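PDB 6UKC: lysozyme from Penaeus vannamei, which probably hydrolyses the beta-1,4 glycosidic linkages of bacterial peptidoglycan and of chitodextrins, and is inhibited by chitotriose, which it binds tightly. Local coordinates for residues A[10-15]-A[29-34]; A[35-40]-A[112-117]. All coordinates share one frame; numbering follows the deposited sequence.

Contact 1: A[10-15]-A[29-34]; sequences CEFAEL and NWVCIA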
ATOM      1  N   CYS A  10       2.847 -13.698  -5.246  1.00 18.97           N
ATOM      2  CA  CYS A  10       1.666 -14.409  -5.805  1.00 18.42           C
ATOM      3  C   CYS A  10       0.673 -14.705  -4.679  1.00 18.22           C
ATOM      4  O   CYS A  10      -0.532 -14.576  -4.924  1.00 20.22           O
ATOM      5  CB  CYS A  10       2.091 -15.670  -6.546  1.00 17.74           C
ATOM      6  SG  CYS A  10       3.219 -15.285  -7.908  1.00 19.51           S
ATOM      7  N   GLU A  11       1.145 -15.030  -3.479  1.00 18.47           N
ATOM      8  CA  GLU A  11       0.254 -15.233  -2.302  1.00 18.31           C
ATOM      9  C   GLU A  11      -0.524 -13.943  -2.010  1.00 18.16           C
ATOM     10  O   GLU A  11      -1.737 -13.974  -1.740  1.00 18.47           O
ATOM     11  CB  GLU A  11       1.100 -15.615  -1.103  1.00 18.45           C
ATOM     12  CG  GLU A  11       0.270 -15.968   0.118  1.00 20.38           C
ATOM     13  CD  GLU A  11       1.068 -15.979   1.408  1.00 20.02           C
ATOM     14  OE1 GLU A  11       0.455 -16.052   2.455  1.00 21.43           O
ATOM     15  OE2 GLU A  11       2.307 -15.917   1.343  1.00 22.33           O
ATOM     16  N   PHE A  12       0.163 -12.820  -2.064  1.00 18.43           N
ATOM     17  CA  PHE A  12      -0.434 -11.490  -1.844  1.00 18.67           C
ATOM     18  C   PHE A  12      -1.401 -11.192  -2.992  1.00 20.05           C
ATOM     19  O   PHE A  12      -2.537 -10.721  -2.687  1.00 20.23           O
ATOM     20  CB  PHE A  12       0.652 -10.431  -1.703  1.00 17.62           C
ATOM     21  CG  PHE A  12       0.134  -9.072  -1.329  1.00 17.47           C
ATOM     22  CD1 PHE A  12      -0.605  -8.891  -0.175  1.00 17.24           C
ATOM     23  CD2 PHE A  12       0.367  -7.986  -2.144  1.00 17.04           C
ATOM     24  CE1 PHE A  12      -1.078  -7.639   0.168  1.00 16.96           C
ATOM     25  CE2 PHE A  12      -0.128  -6.739  -1.806  1.00 17.05           C
ATOM     26  CZ  PHE A  12      -0.843  -6.567  -0.652  1.00 16.17           C
ATOM     27  N   ALA A  13      -0.998 -11.458  -4.246  1.00 20.79           N
ATOM     28  CA  ALA A  13      -1.903 -11.272  -5.414  1.00 21.01           C
ATOM     29  C   ALA A  13      -3.190 -12.092  -5.227  1.00 20.18           C
ATOM     30  O   ALA A  13      -4.289 -11.499  -5.408  1.00 20.57           O
ATOM     31  CB  ALA A  13      -1.213 -11.629  -6.715  1.00 20.94           C
ATOM     32  N   GLU A  14      -3.069 -13.390  -4.896  1.00 19.57           N
ATOM     33  CA  GLU A  14      -4.227 -14.314  -4.743  1.00 21.14           C
ATOM     34  C   GLU A  14      -5.110 -13.818  -3.582  1.00 20.21           C
ATOM     35  O   GLU A  14      -6.321 -13.919  -3.675  1.00 18.14           O
ATOM     36  CB  GLU A  14      -3.765 -15.769  -4.590  1.00 23.70           C
ATOM     37  CG  GLU A  14      -3.177 -16.372  -5.867  1.00 26.38           C
ATOM     38  CD  GLU A  14      -2.834 -17.862  -5.811  1.00 28.82           C
ATOM     39  OE1 GLU A  14      -1.728 -18.233  -6.239  1.00 35.77           O
ATOM     40  OE2 GLU A  14      -3.668 -18.660  -5.351  1.00 28.89           O
ATOM     41  N   LEU A  15      -4.529 -13.264  -2.524  1.00 21.40           N
ATOM     42  CA  LEU A  15      -5.315 -12.778  -1.358  1.00 21.39           C
ATOM     43  C   LEU A  15      -6.205 -11.607  -1.783  1.00 20.88           C
ATOM     44  O   LEU A  15      -7.404 -11.580  -1.390  1.00 17.51           O
ATOM     45  CB  LEU A  15      -4.373 -12.322  -0.248  1.00 22.32           C
ATOM     46  CG  LEU A  15      -5.087 -11.656   0.921  1.00 23.28           C
ATOM     47  CD1 LEU A  15      -5.906 -12.690   1.687  1.00 24.15           C
ATOM     48  CD2 LEU A  15      -4.108 -10.934   1.822  1.00 24.24           C
ATOM     49  N   ASN A  29      -1.156  -3.200  -9.438  1.00 17.14           N
ATOM     50  CA  ASN A  29      -0.639  -1.944  -8.843  1.00 16.48           C
ATOM     51  C   ASN A  29      -0.332  -2.179  -7.356  1.00 16.78           C
ATOM     52  O   ASN A  29       0.727  -1.701  -6.903  1.00 16.18           O
ATOM     53  CB  ASN A  29      -1.572  -0.763  -9.113  1.00 17.51           C
ATOM     54  CG  ASN A  29      -1.372  -0.183 -10.499  1.00 17.42           C
ATOM     55  OD1 ASN A  29      -0.286   0.276 -10.812  1.00 16.69           O
ATOM     56  ND2 ASN A  29      -2.381  -0.254 -11.357  1.00 18.03           N
ATOM     57  N   TRP A  30      -1.209  -2.845  -6.591  1.00 16.71           N
ATOM     58  CA  TRP A  30      -0.951  -2.967  -5.130  1.00 16.82           C
ATOM     59  C   TRP A  30       0.231  -3.928  -4.916  1.00 17.15           C
ATOM     60  O   TRP A  30       1.112  -3.627  -4.063  1.00 18.31           O
ATOM     61  CB  TRP A  30      -2.212  -3.362  -4.331  1.00 16.88           C
ATOM     62  CG  TRP A  30      -3.262  -2.295  -4.228  1.00 17.03           C
ATOM     63  CD1 TRP A  30      -4.593  -2.452  -4.500  1.00 18.20           C
ATOM     64  CD2 TRP A  30      -3.106  -0.928  -3.776  1.00 17.67           C
ATOM     65  NE1 TRP A  30      -5.272  -1.280  -4.281  1.00 18.92           N
ATOM     66  CE2 TRP A  30      -4.389  -0.323  -3.839  1.00 17.70           C
ATOM     67  CE3 TRP A  30      -2.025  -0.148  -3.338  1.00 16.88           C
ATOM     68  CZ2 TRP A  30      -4.612   1.006  -3.487  1.00 17.09           C
ATOM     69  CZ3 TRP A  30      -2.240   1.174  -3.009  1.00 16.94           C
ATOM     70  CH2 TRP A  30      -3.518   1.738  -3.068  1.00 17.69           C
ATOM     71  N   VAL A  31       0.299  -5.027  -5.671  1.00 16.62           N
ATOM     72  CA  VAL A  31       1.430  -6.000  -5.544  1.00 16.10           C
ATOM     73  C   VAL A  31       2.771  -5.268  -5.771  1.00 16.17           C
ATOM     74  O   VAL A  31       3.743  -5.426  -4.941  1.00 15.71           O
ATOM     75  CB  VAL A  31       1.238  -7.175  -6.518  1.00 15.51           C
ATOM     76  CG1 VAL A  31       2.476  -8.045  -6.624  1.00 14.96           C
ATOM     77  CG2 VAL A  31       0.018  -8.018  -6.143  1.00 15.31           C
ATOM     78  N   CYS A  32       2.858  -4.509  -6.863  1.00 16.69           N
ATOM     79  CA  CYS A  32       4.093  -3.784  -7.250  1.00 16.72           C
ATOM     80  C   CYS A  32       4.482  -2.817  -6.118  1.00 16.58           C
ATOM     81  O   CYS A  32       5.706  -2.813  -5.710  1.00 14.77           O
ATOM     82  CB  CYS A  32       3.928  -3.036  -8.564  1.00 16.85           C
ATOM     83  SG  CYS A  32       5.503  -2.386  -9.168  1.00 17.84           S
ATOM     84  N   ILE A  33       3.505  -2.022  -5.647  1.00 15.38           N
ATOM     85  CA  ILE A  33       3.733  -1.003  -4.583  1.00 16.55           C
ATOM     86  C   ILE A  33       4.214  -1.720  -3.323  1.00 17.34           C
ATOM     87  O   ILE A  33       5.259  -1.267  -2.790  1.00 17.73           O
ATOM     88  CB  ILE A  33       2.505  -0.114  -4.341  1.00 17.28           C
ATOM     89  CG1 ILE A  33       2.279   0.797  -5.549  1.00 17.56           C
ATOM     90  CG2 ILE A  33       2.657   0.691  -3.052  1.00 18.07           C
ATOM     91  CD1 ILE A  33       0.899   1.405  -5.593  1.00 19.23           C
ATOM     92  N   ALA A  34       3.534  -2.805  -2.902  1.00 17.40           N
ATOM     93  CA  ALA A  34       3.917  -3.584  -1.696  1.00 18.16           C
ATOM     94  C   ALA A  34       5.334  -4.149  -1.844  1.00 19.57           C
ATOM     95  O   ALA A  34       6.092  -4.138  -0.839  1.00 17.95           O
ATOM     96  CB  ALA A  34       2.947  -4.708  -1.432  1.00 18.70           C
TER
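The side chains of Phe12 and Val31 pass alongside each other between helix 9-20 and helix 24-38, pointing contrary ways, and the aromatic ring reaches farther along to Ala34. Because Phe12 carries CG anti to its backbone N (chi1 -174°), the ring leans over to the second helix, its CD2-CE2 side coming nearest. Phe12 CE2 lies 3.7 Å from Ala34 CB, while Phe12 CD2 is 4.0 Å from Val31 CG2. Both methyls approach obliquely. The carbonyl of Trp30 takes another position: Trp30 O sits at the ring edge, near the ring plane, 4.0 Å from Phe12 CE2, and is already bonded to Ala34 N within its own helix. Val31 has CG2 anti to its carbonyl carbon, which turns this methyl to Ala13. Val31 CG2 lodges there 3.8 Å from Ala13 CA and 3.9 Å from Ala13 CB. The small alanine permits a near approach of the backbones, with Ala13 CA and Val31 CA 6.2 Å apart. All five touching residues are buried, and the side-chain contacts between the segments are apolar. Met130 of helix 126-134 touches both Ala13 and Val31, and Phe7 meets the Phe12 ring. The two segment axes run at 143° to each other, the packing of the first two helices in the alpha-helical domain of the C-type lysozyme fold.

Contact 2: A[35-40]-A[112-117]; sequences EFESSF and SAWVAY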
ATOM      1  N   GLU A  35       5.654  -4.734  -3.006  1.00 21.08           N
ATOM      2  CA  GLU A  35       7.000  -5.322  -3.191  1.00 21.09           C
ATOM      3  C   GLU A  35       8.030  -4.254  -2.805  1.00 20.00           C
ATOM      4  O   GLU A  35       8.871  -4.512  -1.910  1.00 17.59           O
ATOM      5  CB  GLU A  35       7.258  -5.820  -4.613  1.00 22.52           C
ATOM      6  CG  GLU A  35       8.500  -6.692  -4.662  1.00 24.02           C
ATOM      7  CD  GLU A  35       8.973  -7.172  -6.015  1.00 25.82           C
ATOM      8  OE1 GLU A  35      10.176  -7.227  -6.168  1.00 29.85           O
ATOM      9  OE2 GLU A  35       8.144  -7.515  -6.892  1.00 28.59           O
ATOM     10  N   PHE A  36       7.940  -3.074  -3.422  1.00 19.39           N
ATOM     11  CA  PHE A  36       9.048  -2.080  -3.406  1.00 19.45           C
ATOM     12  C   PHE A  36       8.914  -1.150  -2.207  1.00 19.72           C
ATOM     13  O   PHE A  36       9.934  -0.550  -1.888  1.00 20.41           O
ATOM     14  CB  PHE A  36       9.161  -1.372  -4.752  1.00 18.52           C
ATOM     15  CG  PHE A  36       9.519  -2.349  -5.841  1.00 18.36           C
ATOM     16  CD1 PHE A  36      10.786  -2.907  -5.891  1.00 18.06           C
ATOM     17  CD2 PHE A  36       8.578  -2.752  -6.778  1.00 18.62           C
ATOM     18  CE1 PHE A  36      11.125  -3.817  -6.886  1.00 18.79           C
ATOM     19  CE2 PHE A  36       8.908  -3.680  -7.762  1.00 18.82           C
ATOM     20  CZ  PHE A  36      10.180  -4.216  -7.813  1.00 18.94           C
ATOM     21  N   GLU A  37       7.758  -1.097  -1.529  1.00 19.03           N
ATOM     22  CA  GLU A  37       7.656  -0.292  -0.289  1.00 18.74           C
ATOM     23  C   GLU A  37       8.140  -1.135   0.888  1.00 18.26           C
ATOM     24  O   GLU A  37       8.795  -0.545   1.746  1.00 19.48           O
ATOM     25  CB  GLU A  37       6.252   0.270  -0.069  1.00 19.15           C
ATOM     26  CG  GLU A  37       5.866   1.331  -1.064  1.00 19.60           C
ATOM     27  CD  GLU A  37       6.471   2.694  -0.814  1.00 20.42           C
ATOM     28  OE1 GLU A  37       6.255   3.602  -1.635  1.00 21.59           O
ATOM     29  OE2 GLU A  37       7.121   2.835   0.220  1.00 22.79           O
ATOM     30  N   SER A  38       7.893  -2.447   0.928  1.00 17.89           N
ATOM     31  CA  SER A  38       8.024  -3.212   2.198  1.00 18.24           C
ATOM     32  C   SER A  38       8.473  -4.664   2.029  1.00 19.95           C
ATOM     33  O   SER A  38       8.565  -5.332   3.069  1.00 23.60           O
ATOM     34  CB  SER A  38       6.713  -3.201   2.916  1.00 18.92           C
ATOM     35  OG  SER A  38       5.758  -3.984   2.201  1.00 18.95           O
ATOM     36  N   SER A  39       8.712  -5.153   0.808  1.00 20.14           N
ATOM     37  CA  SER A  39       8.914  -6.591   0.488  1.00 18.56           C
ATOM     38  C   SER A  39       7.759  -7.430   1.048  1.00 18.55           C
ATOM     39  O   SER A  39       8.020  -8.513   1.604  1.00 18.33           O
ATOM     40  CB  SER A  39      10.235  -7.056   0.986  1.00 18.81           C
ATOM     41  OG  SER A  39      11.249  -6.204   0.492  1.00 19.30           O
ATOM     42  N   PHE A  40       6.529  -6.909   0.949  1.00 19.07           N
ATOM     43  CA  PHE A  40       5.262  -7.568   1.381  1.00 18.14           C
ATOM     44  C   PHE A  40       5.329  -7.986   2.857  1.00 18.40           C
ATOM     45  O   PHE A  40       4.656  -8.996   3.235  1.00 17.11           O
ATOM     46  CB  PHE A  40       4.975  -8.817   0.546  1.00 16.59           C
ATOM     47  CG  PHE A  40       5.133  -8.666  -0.937  1.00 16.30           C
ATOM     48  CD1 PHE A  40       4.101  -8.146  -1.715  1.00 16.77           C
ATOM     49  CD2 PHE A  40       6.304  -9.061  -1.561  1.00 16.14           C
ATOM     50  CE1 PHE A  40       4.227  -8.064  -3.096  1.00 16.08           C
ATOM     51  CE2 PHE A  40       6.428  -8.981  -2.939  1.00 15.27           C
ATOM     52  CZ  PHE A  40       5.399  -8.480  -3.700  1.00 15.91           C
ATOM     53  N   SER A 112       0.427   7.876  -7.291  1.00 18.98           N
ATOM     54  CA  SER A 112       1.620   8.763  -7.302  1.00 18.86           C
ATOM     55  C   SER A 112       1.947   9.249  -5.880  1.00 19.93           C
ATOM     56  O   SER A 112       3.020   9.828  -5.710  1.00 21.74           O
ATOM     57  CB  SER A 112       1.475   9.894  -8.288  1.00 19.22           C
ATOM     58  OG  SER A 112       0.544  10.865  -7.847  1.00 20.99           O
ATOM     59  N   ALA A 113       1.106   8.940  -4.880  1.00 21.02           N
ATOM     60  CA  ALA A 113       1.345   9.203  -3.437  1.00 19.63           C
ATOM     61  C   ALA A 113       2.471   8.307  -2.902  1.00 20.03           C
ATOM     62  O   ALA A 113       3.029   8.640  -1.832  1.00 17.80           O
ATOM     63  CB  ALA A 113       0.080   8.993  -2.646  1.00 20.03           C
ATOM     64  N   TRP A 114       2.817   7.235  -3.622  1.00 19.53           N
ATOM     65  CA  TRP A 114       3.872   6.261  -3.220  1.00 19.68           C
ATOM     66  C   TRP A 114       5.168   6.498  -4.003  1.00 20.58           C
ATOM     67  O   TRP A 114       5.127   6.455  -5.251  1.00 18.15           O
ATOM     68  CB  TRP A 114       3.376   4.830  -3.418  1.00 18.66           C
ATOM     69  CG  TRP A 114       2.471   4.368  -2.323  1.00 17.43           C
ATOM     70  CD1 TRP A 114       2.850   3.758  -1.162  1.00 16.68           C
ATOM     71  CD2 TRP A 114       1.040   4.474  -2.281  1.00 16.62           C
ATOM     72  NE1 TRP A 114       1.750   3.487  -0.400  1.00 16.38           N
ATOM     73  CE2 TRP A 114       0.627   3.894  -1.067  1.00 16.68           C
ATOM     74  CE3 TRP A 114       0.067   4.964  -3.156  1.00 16.95           C
ATOM     75  CZ2 TRP A 114      -0.714   3.822  -0.699  1.00 16.48           C
ATOM     76  CZ3 TRP A 114      -1.255   4.890  -2.791  1.00 16.68           C
ATOM     77  CH2 TRP A 114      -1.637   4.321  -1.581  1.00 16.17           C
ATOM     78  N   VAL A 115       6.278   6.664  -3.272  1.00 21.86           N
ATOM     79  CA  VAL A 115       7.648   6.811  -3.837  1.00 21.59           C
ATOM     80  C   VAL A 115       7.949   5.559  -4.671  1.00 22.89           C
ATOM     81  O   VAL A 115       8.402   5.723  -5.808  1.00 23.45           O
ATOM     82  CB  VAL A 115       8.688   7.084  -2.733  1.00 22.64           C
ATOM     83  CG1 VAL A 115      10.085   7.286  -3.291  1.00 22.81           C
ATOM     84  CG2 VAL A 115       8.305   8.297  -1.899  1.00 23.21           C
ATOM     85  N   ALA A 116       7.630   4.354  -4.183  1.00 23.68           N
ATOM     86  CA  ALA A 116       7.905   3.093  -4.922  1.00 24.58           C
ATOM     87  C   ALA A 116       7.122   3.074  -6.240  1.00 22.83           C
ATOM     88  O   ALA A 116       7.647   2.523  -7.241  1.00 22.58           O
ATOM     89  CB  ALA A 116       7.588   1.871  -4.085  1.00 25.20           C
ATOM     90  N   TYR A 117       5.907   3.631  -6.248  1.00 22.30           N
ATOM     91  CA  TYR A 117       5.043   3.630  -7.458  1.00 22.06           C
ATOM     92  C   TYR A 117       5.726   4.482  -8.532  1.00 21.23           C
ATOM     93  O   TYR A 117       5.830   4.027  -9.675  1.00 20.17           O
ATOM     94  CB  TYR A 117       3.608   4.097  -7.188  1.00 21.21           C
ATOM     95  CG  TYR A 117       2.813   4.228  -8.464  1.00 21.53           C
ATOM     96  CD1 TYR A 117       2.264   3.117  -9.086  1.00 20.99           C
ATOM     97  CD2 TYR A 117       2.688   5.453  -9.101  1.00 21.86           C
ATOM     98  CE1 TYR A 117       1.579   3.223 -10.284  1.00 21.15           C
ATOM     99  CE2 TYR A 117       2.000   5.582 -10.294  1.00 21.59           C
ATOM    100  CZ  TYR A 117       1.445   4.461 -10.889  1.00 21.78           C
ATOM    101  OH  TYR A 117       0.761   4.590 -12.057  1.00 19.62           O
TER
HETATM  102  O   HOH W   1       5.916   5.931  -0.364  1.00 17.98           O
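Trp114 turns the edge of its indole to Glu37: the carboxylate carbon CD lies in the ring plane, and Glu37 OE1 sits near that plane, 3.4 Å from Trp114 CD1. The acid chain runs roughly perpendicular to the indole, with the carboxylate and ring planes 66° apart, so the acid group abuts the pyrrole edge and does not stack. The indole NE1 is hydrogen-bonded to Phe58 O; CD1 and CB of Trp114 border the acid. The ring of Phe36 has Glu35 CB above one face, displaced from the ring centre, and leads away from 112-117; Phe36 CB alone touches Ala116 CB, at 3.7 Å. Glu37 is bent at chi2 (-77°), which brings its terminal group over to the start of helix 115-121. Trp114 occupies the N-cap position there, and Ala116 N gives Glu37 OE1 a hydrogen bond of 3.0 Å. The bond is nearly straight, 163° at the hydrogen, but arrives from above the carboxylate plane. By its place at the end of helix 24-38, Glu37 probably corresponds to the general acid, as in other C-type lysozymes of glycosyl hydrolase family 22. Val115 N is 3.5 Å from Glu37 OE1 at a poor angle and is linked to it through a water, which accepts from Val115 N and donates to Glu37 OE1 at 2.7 Å. OE1 is therefore held by two donors, one from the backbone and one from solvent. The Ala116 methyl also packs on the bent chain, 3.5 Å between Ala116 CB and Glu37 CG, while Gln59 touches Glu37 from a loop.

Overall arrangement
Helix 24-38 supplies one partner to each contact: its middle packs on helix 9-20 in contact 1, and its C-terminal end meets the start of helix 115-121 in contact 2. The contact centres are about 11 Å apart, yet their residues touch directly. Trp30 and Trp114 meet edge-to-face, Trp30 CZ3 lying 3.5 Å from Trp114 CH2. Ile33 CG2 packs at 3.6 Å from Trp114 CD1, the same indole carbon that borders Glu37. In addition, Phe40 CE1 lies 3.3 Å from Val31 O. Helix 24-38 thus carries the packing from contact 1 to the indole that borders Glu37, the probable catalytic acid by family resemblance.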